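Local atomic coordinates of protection of telomeres protein 1 (PDB entry 7CUI), a protein that binds single-stranded telomeric DNA, protects the 3' telomeric overhang and regulates telomerase and telomere length, this chain being its C-terminal part. Residues Ala69-Trp80 against Lys111-Asp119; Leu53-Pro62 against Met81-Val89. All coordinates share one frame; numbering follows the deposited sequence.

Contact 1. Residues Ala69-Trp80 against Lys111-Asp119; sequences AVLSQPPSSYVW and KIQPCNLAD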
# COMPACT_ATOMS: atom_id res chain seq x y z
N ALA A 69 -8.75 -4.14 -7.86
CA ALA A 69 -9.01 -5.54 -7.54
C ALA A 69 -8.67 -6.39 -8.75
O ALA A 69 -9.01 -6.02 -9.88
CB ALA A 69 -10.44 -5.75 -7.10
N VAL A 70 -8.01 -7.53 -8.52
CA VAL A 70 -7.59 -8.41 -9.60
C VAL A 70 -8.29 -9.76 -9.47
O VAL A 70 -8.72 -10.13 -8.38
CB VAL A 70 -6.06 -8.56 -9.66
CG1 VAL A 70 -5.37 -7.24 -9.99
CG2 VAL A 70 -5.50 -9.18 -8.39
N LEU A 71 -8.37 -10.48 -10.59
CA LEU A 71 -8.93 -11.83 -10.59
C LEU A 71 -7.93 -12.79 -9.97
O LEU A 71 -6.78 -12.85 -10.39
CB LEU A 71 -9.26 -12.22 -12.04
CG LEU A 71 -10.01 -13.55 -12.20
CD1 LEU A 71 -11.47 -13.40 -11.77
CD2 LEU A 71 -9.93 -14.05 -13.64
N SER A 72 -8.38 -13.54 -8.95
CA SER A 72 -7.54 -14.53 -8.29
C SER A 72 -7.93 -15.94 -8.72
O SER A 72 -7.09 -16.71 -9.17
CB SER A 72 -7.55 -14.37 -6.79
OG SER A 72 -8.87 -14.34 -6.29
N GLN A 73 -9.22 -16.27 -8.57
CA GLN A 73 -9.76 -17.58 -8.91
C GLN A 73 -10.90 -17.40 -9.91
O GLN A 73 -11.88 -16.71 -9.61
CB GLN A 73 -10.22 -18.28 -7.62
CG GLN A 73 -10.91 -19.62 -7.82
CD GLN A 73 -11.75 -20.04 -6.63
OE1 GLN A 73 -11.23 -20.24 -5.52
NE2 GLN A 73 -13.04 -20.19 -6.84
N PRO A 74 -10.81 -17.96 -11.14
CA PRO A 74 -11.93 -17.94 -12.09
C PRO A 74 -13.20 -18.61 -11.54
O PRO A 74 -13.10 -19.46 -10.65
CB PRO A 74 -11.40 -18.74 -13.29
CG PRO A 74 -9.90 -18.60 -13.20
CD PRO A 74 -9.60 -18.57 -11.71
N PRO A 75 -14.41 -18.28 -12.04
CA PRO A 75 -14.60 -17.30 -13.12
C PRO A 75 -14.72 -15.82 -12.75
O PRO A 75 -14.53 -14.97 -13.62
CB PRO A 75 -15.92 -17.76 -13.75
CG PRO A 75 -16.72 -18.29 -12.57
CD PRO A 75 -15.69 -18.89 -11.63
N SER A 76 -15.07 -15.51 -11.49
CA SER A 76 -15.18 -14.11 -11.10
C SER A 76 -14.96 -13.89 -9.60
O SER A 76 -15.73 -13.19 -8.95
CB SER A 76 -16.48 -13.48 -11.58
OG SER A 76 -17.59 -13.96 -10.84
N SER A 77 -13.87 -14.47 -9.06
CA SER A 77 -13.43 -14.19 -7.70
C SER A 77 -12.24 -13.24 -7.71
O SER A 77 -11.18 -13.58 -8.22
CB SER A 77 -13.08 -15.45 -6.96
OG SER A 77 -14.25 -16.21 -6.67
N TYR A 78 -12.43 -12.06 -7.11
CA TYR A 78 -11.44 -11.00 -7.15
C TYR A 78 -10.85 -10.77 -5.76
O TYR A 78 -11.45 -11.12 -4.74
CB TYR A 78 -12.05 -9.71 -7.71
CG TYR A 78 -12.40 -9.74 -9.18
CD1 TYR A 78 -13.52 -10.40 -9.64
CD2 TYR A 78 -11.60 -9.08 -10.11
CE1 TYR A 78 -13.84 -10.43 -10.99
CE2 TYR A 78 -11.91 -9.09 -11.46
CZ TYR A 78 -13.04 -9.77 -11.90
OH TYR A 78 -13.34 -9.77 -13.23
N VAL A 79 -9.65 -10.17 -5.72
CA VAL A 79 -9.02 -9.78 -4.47
C VAL A 79 -8.41 -8.39 -4.63
O VAL A 79 -8.03 -8.00 -5.74
CB VAL A 79 -7.95 -10.78 -3.97
CG1 VAL A 79 -8.56 -12.08 -3.49
CG2 VAL A 79 -6.84 -11.01 -4.99
N TRP A 80 -8.33 -7.67 -3.51
CA TRP A 80 -7.65 -6.38 -3.45
C TRP A 80 -6.16 -6.60 -3.68
O TRP A 80 -5.55 -7.47 -3.07
CB TRP A 80 -7.86 -5.69 -2.10
CG TRP A 80 -9.27 -5.29 -1.79
CD1 TRP A 80 -10.00 -5.67 -0.70
CD2 TRP A 80 -10.12 -4.41 -2.55
NE1 TRP A 80 -11.25 -5.10 -0.74
CE2 TRP A 80 -11.35 -4.33 -1.87
CE3 TRP A 80 -9.96 -3.70 -3.75
CZ2 TRP A 80 -12.41 -3.55 -2.33
CZ3 TRP A 80 -11.01 -2.94 -4.22
CH2 TRP A 80 -12.22 -2.87 -3.52
N LYS A 111 -19.52 -2.08 2.13
CA LYS A 111 -20.11 -1.94 0.80
C LYS A 111 -19.04 -1.94 -0.29
O LYS A 111 -19.36 -2.06 -1.47
CB LYS A 111 -21.03 -0.71 0.72
CG LYS A 111 -20.41 0.62 1.14
CD LYS A 111 -21.22 1.84 0.74
CE LYS A 111 -21.01 3.01 1.69
NZ LYS A 111 -21.14 4.32 1.02
N ILE A 112 -17.77 -1.79 0.10
CA ILE A 112 -16.67 -1.82 -0.86
C ILE A 112 -16.01 -3.20 -0.77
O ILE A 112 -15.32 -3.52 0.20
CB ILE A 112 -15.69 -0.66 -0.64
CG1 ILE A 112 -16.43 0.68 -0.47
CG2 ILE A 112 -14.67 -0.60 -1.76
CD1 ILE A 112 -15.54 1.87 -0.20
N GLN A 113 -16.23 -4.01 -1.81
CA GLN A 113 -15.75 -5.38 -1.85
C GLN A 113 -14.98 -5.60 -3.14
O GLN A 113 -15.24 -4.95 -4.15
CB GLN A 113 -16.93 -6.36 -1.78
CG GLN A 113 -17.70 -6.30 -0.47
CD GLN A 113 -16.84 -6.62 0.73
OE1 GLN A 113 -16.00 -7.52 0.71
NE2 GLN A 113 -17.05 -5.87 1.79
N PRO A 114 -13.99 -6.53 -3.17
CA PRO A 114 -13.28 -6.85 -4.41
C PRO A 114 -14.23 -7.45 -5.43
O PRO A 114 -15.04 -8.32 -5.11
CB PRO A 114 -12.22 -7.87 -3.98
CG PRO A 114 -12.74 -8.45 -2.69
CD PRO A 114 -13.51 -7.32 -2.03
N CYS A 115 -14.13 -6.95 -6.66
CA CYS A 115 -14.90 -7.41 -7.80
C CYS A 115 -14.29 -6.77 -9.04
O CYS A 115 -13.27 -6.09 -8.94
CB CYS A 115 -16.36 -7.01 -7.66
SG CYS A 115 -16.58 -5.23 -7.41
N ASN A 116 -14.89 -7.01 -10.21
CA ASN A 116 -14.53 -6.27 -11.40
C ASN A 116 -15.01 -4.83 -11.23
O ASN A 116 -16.20 -4.56 -11.29
CB ASN A 116 -15.10 -6.95 -12.65
CG ASN A 116 -14.45 -6.46 -13.92
OD1 ASN A 116 -13.85 -7.24 -14.66
ND2 ASN A 116 -14.56 -5.17 -14.19
N LEU A 117 -14.07 -3.90 -11.02
CA LEU A 117 -14.41 -2.54 -10.63
C LEU A 117 -14.95 -1.77 -11.84
O LEU A 117 -15.77 -0.86 -11.69
CB LEU A 117 -13.16 -1.88 -10.03
CG LEU A 117 -13.03 -1.79 -8.51
CD1 LEU A 117 -14.15 -2.48 -7.74
CD2 LEU A 117 -11.67 -2.25 -8.02
N ALA A 118 -14.50 -2.13 -13.05
CA ALA A 118 -15.00 -1.51 -14.27
C ALA A 118 -16.51 -1.70 -14.38
O ALA A 118 -17.21 -0.79 -14.83
CB ALA A 118 -14.29 -2.07 -15.47
N ASP A 119 -17.01 -2.87 -13.95
CA ASP A 119 -18.44 -3.16 -13.96
C ASP A 119 -19.17 -2.55 -12.75
O ASP A 119 -20.38 -2.70 -12.64
CB ASP A 119 -18.72 -4.67 -13.97
CG ASP A 119 -18.14 -5.43 -15.15
OD1 ASP A 119 -17.97 -4.81 -16.24
OD2 ASP A 119 -17.85 -6.63 -14.97
O HOH W 1 -11.17 -4.44 -10.80
O HOH W 2 -14.96 -11.12 -6.53
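Pro114 lies across the indole face of Trp80: its CB stands 4.2 Å from the centroid of the five-membered ring, only 8° off the normal, a CH-pi contact, while CD sits 3.4 Å from Trp80 NE1. Ile112 CG2 and Leu117 CD2 meet the six-membered ring obliquely. Tyr78 lays one ring face on the Cys115-Asn116 peptide, with Asn116 N 3.5 Å above the ring centre; Leu71 CD1, from the hairpin itself, lies off-centre over the opposite face. Tyr78 CG is anti to the carbonyl carbon (chi1 -70°), which brings the ring over the loop. Ala69 CB packs 3.8 Å from Leu117 CD2. Two waters join the backbones. One accepts from Tyr78 N at 2.8 Å and donates to Pro114 O and, over a longer distance, to Ser76 O; the other bridges Ala69 O and Leu117 N.

Farther out, a classic bulge at Ser72 and Gln73, both facing Ser77, shapes the end of the hairpin that carries Tyr78, and Ala103 and Ile107 of helix 100-107 support Trp80. The loop between helices 100-107 and 121-135 is thus held to the hairpin by ring faces and apolar groups, the main chains being linked through the two waters.

Contact 2. Residues Leu53-Pro62 against Met81-Val89; sequences LRVQVVDFWP and MFALLVRDV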
# COMPACT_ATOMS: atom_id res chain seq x y z
N LEU A 53 5.77 3.17 10.84
CA LEU A 53 6.23 4.38 10.19
C LEU A 53 5.17 5.47 10.28
O LEU A 53 3.98 5.17 10.30
CB LEU A 53 6.55 4.09 8.72
CG LEU A 53 7.46 2.89 8.45
CD1 LEU A 53 6.64 1.70 8.03
CD2 LEU A 53 8.46 3.23 7.37
N ARG A 54 5.62 6.73 10.33
CA ARG A 54 4.75 7.88 10.19
C ARG A 54 4.99 8.46 8.80
O ARG A 54 6.11 8.88 8.49
CB ARG A 54 5.02 8.92 11.29
CG ARG A 54 3.93 9.97 11.41
CD ARG A 54 4.08 10.90 12.59
NE ARG A 54 4.28 10.16 13.84
CZ ARG A 54 3.44 10.17 14.87
NH1 ARG A 54 2.33 10.89 14.82
NH2 ARG A 54 3.72 9.47 15.95
N VAL A 55 3.93 8.48 7.98
CA VAL A 55 4.14 8.42 6.54
C VAL A 55 3.10 9.27 5.80
O VAL A 55 2.08 9.67 6.35
CB VAL A 55 4.17 6.95 6.08
CG1 VAL A 55 2.89 6.48 5.41
CG2 VAL A 55 5.41 6.64 5.25
N GLN A 56 3.41 9.54 4.53
CA GLN A 56 2.61 10.31 3.60
C GLN A 56 2.57 9.53 2.29
O GLN A 56 3.59 8.97 1.88
CB GLN A 56 3.35 11.61 3.31
CG GLN A 56 2.49 12.87 3.37
CD GLN A 56 3.31 14.10 3.07
OE1 GLN A 56 4.53 14.05 2.90
NE2 GLN A 56 2.62 15.24 3.00
N VAL A 57 1.41 9.48 1.62
CA VAL A 57 1.34 8.80 0.33
C VAL A 57 1.79 9.76 -0.76
O VAL A 57 1.33 10.90 -0.83
CB VAL A 57 -0.06 8.22 0.02
CG1 VAL A 57 -0.05 7.47 -1.31
CG2 VAL A 57 -0.57 7.32 1.13
N VAL A 58 2.65 9.25 -1.65
CA VAL A 58 3.34 10.07 -2.62
C VAL A 58 3.05 9.58 -4.04
O VAL A 58 3.20 10.33 -5.00
CB VAL A 58 4.84 10.14 -2.27
CG1 VAL A 58 5.76 10.15 -3.50
CG2 VAL A 58 5.13 11.32 -1.34
N ASP A 59 2.62 8.31 -4.15
CA ASP A 59 2.29 7.69 -5.42
C ASP A 59 1.54 6.39 -5.14
O ASP A 59 1.49 5.95 -3.99
CB ASP A 59 3.55 7.46 -6.27
CG ASP A 59 3.29 7.30 -7.76
OD1 ASP A 59 2.12 7.12 -8.14
OD2 ASP A 59 4.26 7.35 -8.53
N PHE A 60 0.95 5.77 -6.17
CA PHE A 60 0.30 4.48 -6.03
C PHE A 60 0.24 3.72 -7.36
O PHE A 60 0.40 4.32 -8.43
CB PHE A 60 -1.10 4.63 -5.41
CG PHE A 60 -2.07 5.43 -6.24
CD1 PHE A 60 -2.69 4.87 -7.36
CD2 PHE A 60 -2.39 6.73 -5.90
CE1 PHE A 60 -3.59 5.60 -8.11
CE2 PHE A 60 -3.30 7.47 -6.65
CZ PHE A 60 -3.89 6.90 -7.76
N TRP A 61 -0.01 2.41 -7.26
CA TRP A 61 -0.11 1.49 -8.38
C TRP A 61 -1.21 0.47 -8.12
O TRP A 61 -1.33 -0.04 -7.01
CB TRP A 61 1.24 0.80 -8.63
CG TRP A 61 1.39 0.37 -10.05
CD1 TRP A 61 1.89 1.12 -11.08
CD2 TRP A 61 0.96 -0.88 -10.63
NE1 TRP A 61 1.84 0.42 -12.25
CE2 TRP A 61 1.27 -0.81 -12.01
CE3 TRP A 61 0.35 -2.03 -10.14
CZ2 TRP A 61 0.99 -1.85 -12.89
CZ3 TRP A 61 0.07 -3.07 -11.01
CH2 TRP A 61 0.40 -2.98 -12.36
N PRO A 62 -2.06 0.11 -9.12
CA PRO A 62 -2.03 0.71 -10.46
C PRO A 62 -2.68 2.09 -10.53
O PRO A 62 -3.27 2.56 -9.55
CB PRO A 62 -2.77 -0.32 -11.33
CG PRO A 62 -3.70 -1.05 -10.38
CD PRO A 62 -3.10 -0.92 -8.99
N MSE A 81 -5.59 -5.78 -4.57
CA MSE A 81 -4.14 -5.72 -4.71
C MSE A 81 -3.74 -4.38 -5.32
O MSE A 81 -4.04 -4.09 -6.47
CB MSE A 81 -3.62 -6.91 -5.52
CG MSE A 81 -2.12 -6.95 -5.58
SE MSE A 81 -1.52 -8.19 -6.95
CE MSE A 81 -1.80 -7.42 -8.74
N PHE A 82 -3.06 -3.57 -4.50
CA PHE A 82 -2.52 -2.29 -4.93
C PHE A 82 -1.35 -1.92 -4.03
O PHE A 82 -1.15 -2.54 -2.98
CB PHE A 82 -3.61 -1.21 -4.95
CG PHE A 82 -4.36 -1.03 -3.65
CD1 PHE A 82 -5.52 -1.75 -3.40
CD2 PHE A 82 -3.92 -0.13 -2.68
CE1 PHE A 82 -6.21 -1.58 -2.21
CE2 PHE A 82 -4.62 0.03 -1.49
CZ PHE A 82 -5.77 -0.69 -1.26
N ALA A 83 -0.57 -0.92 -4.45
CA ALA A 83 0.59 -0.49 -3.69
C ALA A 83 0.57 1.03 -3.52
O ALA A 83 0.25 1.76 -4.45
CB ALA A 83 1.85 -0.95 -4.37
N LEU A 84 0.93 1.48 -2.31
CA LEU A 84 1.10 2.89 -2.04
C LEU A 84 2.59 3.17 -1.91
O LEU A 84 3.26 2.51 -1.11
CB LEU A 84 0.40 3.22 -0.72
CG LEU A 84 -1.08 2.86 -0.61
CD1 LEU A 84 -1.63 3.32 0.73
CD2 LEU A 84 -1.86 3.48 -1.75
N LEU A 85 3.10 4.13 -2.69
CA LEU A 85 4.45 4.61 -2.47
C LEU A 85 4.42 5.64 -1.35
O LEU A 85 3.85 6.72 -1.51
CB LEU A 85 5.00 5.22 -3.77
CG LEU A 85 6.49 5.56 -3.74
CD1 LEU A 85 7.34 4.31 -3.56
CD2 LEU A 85 6.90 6.30 -5.00
N VAL A 86 5.04 5.31 -0.21
CA VAL A 86 4.94 6.17 0.96
C VAL A 86 6.28 6.87 1.21
O VAL A 86 7.33 6.38 0.78
CB VAL A 86 4.44 5.41 2.20
CG1 VAL A 86 3.03 4.85 1.99
CG2 VAL A 86 5.39 4.31 2.64
N ARG A 87 6.23 8.02 1.89
CA ARG A 87 7.41 8.81 2.21
C ARG A 87 7.39 9.23 3.67
O ARG A 87 6.35 9.58 4.22
CB ARG A 87 7.54 10.00 1.25
CG ARG A 87 8.42 11.14 1.74
CD ARG A 87 9.20 11.83 0.64
NE ARG A 87 8.38 12.31 -0.47
CZ ARG A 87 8.83 12.63 -1.69
NH1 ARG A 87 10.12 12.55 -1.98
NH2 ARG A 87 7.96 13.04 -2.61
N ASP A 88 8.58 9.21 4.27
CA ASP A 88 8.84 9.33 5.70
C ASP A 88 9.57 10.66 5.93
O ASP A 88 9.95 11.33 4.98
CB ASP A 88 9.70 8.14 6.13
CG ASP A 88 9.96 7.99 7.62
OD1 ASP A 88 10.71 8.81 8.16
OD2 ASP A 88 9.42 7.02 8.21
N VAL A 89 9.76 11.00 7.21
CA VAL A 89 10.51 12.17 7.65
C VAL A 89 11.88 12.24 6.95
O VAL A 89 12.41 13.32 6.74
CB VAL A 89 10.67 12.18 9.19
CG1 VAL A 89 11.45 13.39 9.68
CG2 VAL A 89 9.31 12.11 9.89
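This is the central part of the long antiparallel hairpin formed by strands 49-73 and 77-87, two neighbouring strands of a curled sheet whose pairing is that of an OB-fold barrel. The short segments run at 158° to each other, and a classic beta bulge interrupts their register: Val58 and Asp59 both face Leu85. Leu85 O takes a 2.8 Å bond from Val58 N and a weak one from Asp59 N, while Leu85 N donates to Asp59 O. Regular hydrogen-bonded pairs lie before and after it, Gln56 with Arg87 and Trp61 with Ala83, each joined by two backbone bonds.

Val57, Phe60, Leu84 and Val86 point to one face, and Val55 packs beside Val86. Val55 sets both its methyl branches against Val86, crossing that side chain at about a right angle, and Val57 CG2 meets Leu84 CD1 at 4.2 Å. The other branch of Leu84, CD2, touches Phe60 CB at 3.9 Å. Phe60 CG stands between its own N and carbonyl carbon (chi1 63°), and the ring leaves the pair to stack on Trp135 and touch Leu138 and Ile142 of helix 138-148. Val55 also reaches Ile34 of helix 34-38.

On the other face, Asp59 CB packs 3.7 Å from Leu85 CB. The Asp59 carboxylate has two partners for OD1: Lys63 by a salt bridge and Phe60 N at 2.7 Å, the latter bond arriving on the anti side and somewhat out of the carboxylate plane. Trp61, Ala83 and Leu85 also pack on another protein chain. Near the far end Arg87, its chain bent at chi2 and chi3, runs obliquely alongside Val58, whose CG2 lies 3.5 Å from both Arg87 NE and NH2.

Overall arrangement
Both contacts use the hairpin of strands 49-73 and 77-87: contact 2 is its buried middle, about 5 Å from the centre of the chain, and contact 1 joins its outer end to the loop 111-119, about 18 Å from that centre. Their own centres are about 22 Å apart. Along the sequence the four segments alternate, and strand 77-87 passes directly from Trp80 of contact 1 into Met81 of contact 2. There the two touch, Val70 CG1 packing 3.8 Å from CE of Met81, a selenomethionine. Val70 of contact 1 and Met81 of contact 2 also pack on the chain of another protein, consistent with one protein-binding surface that spans both contacts.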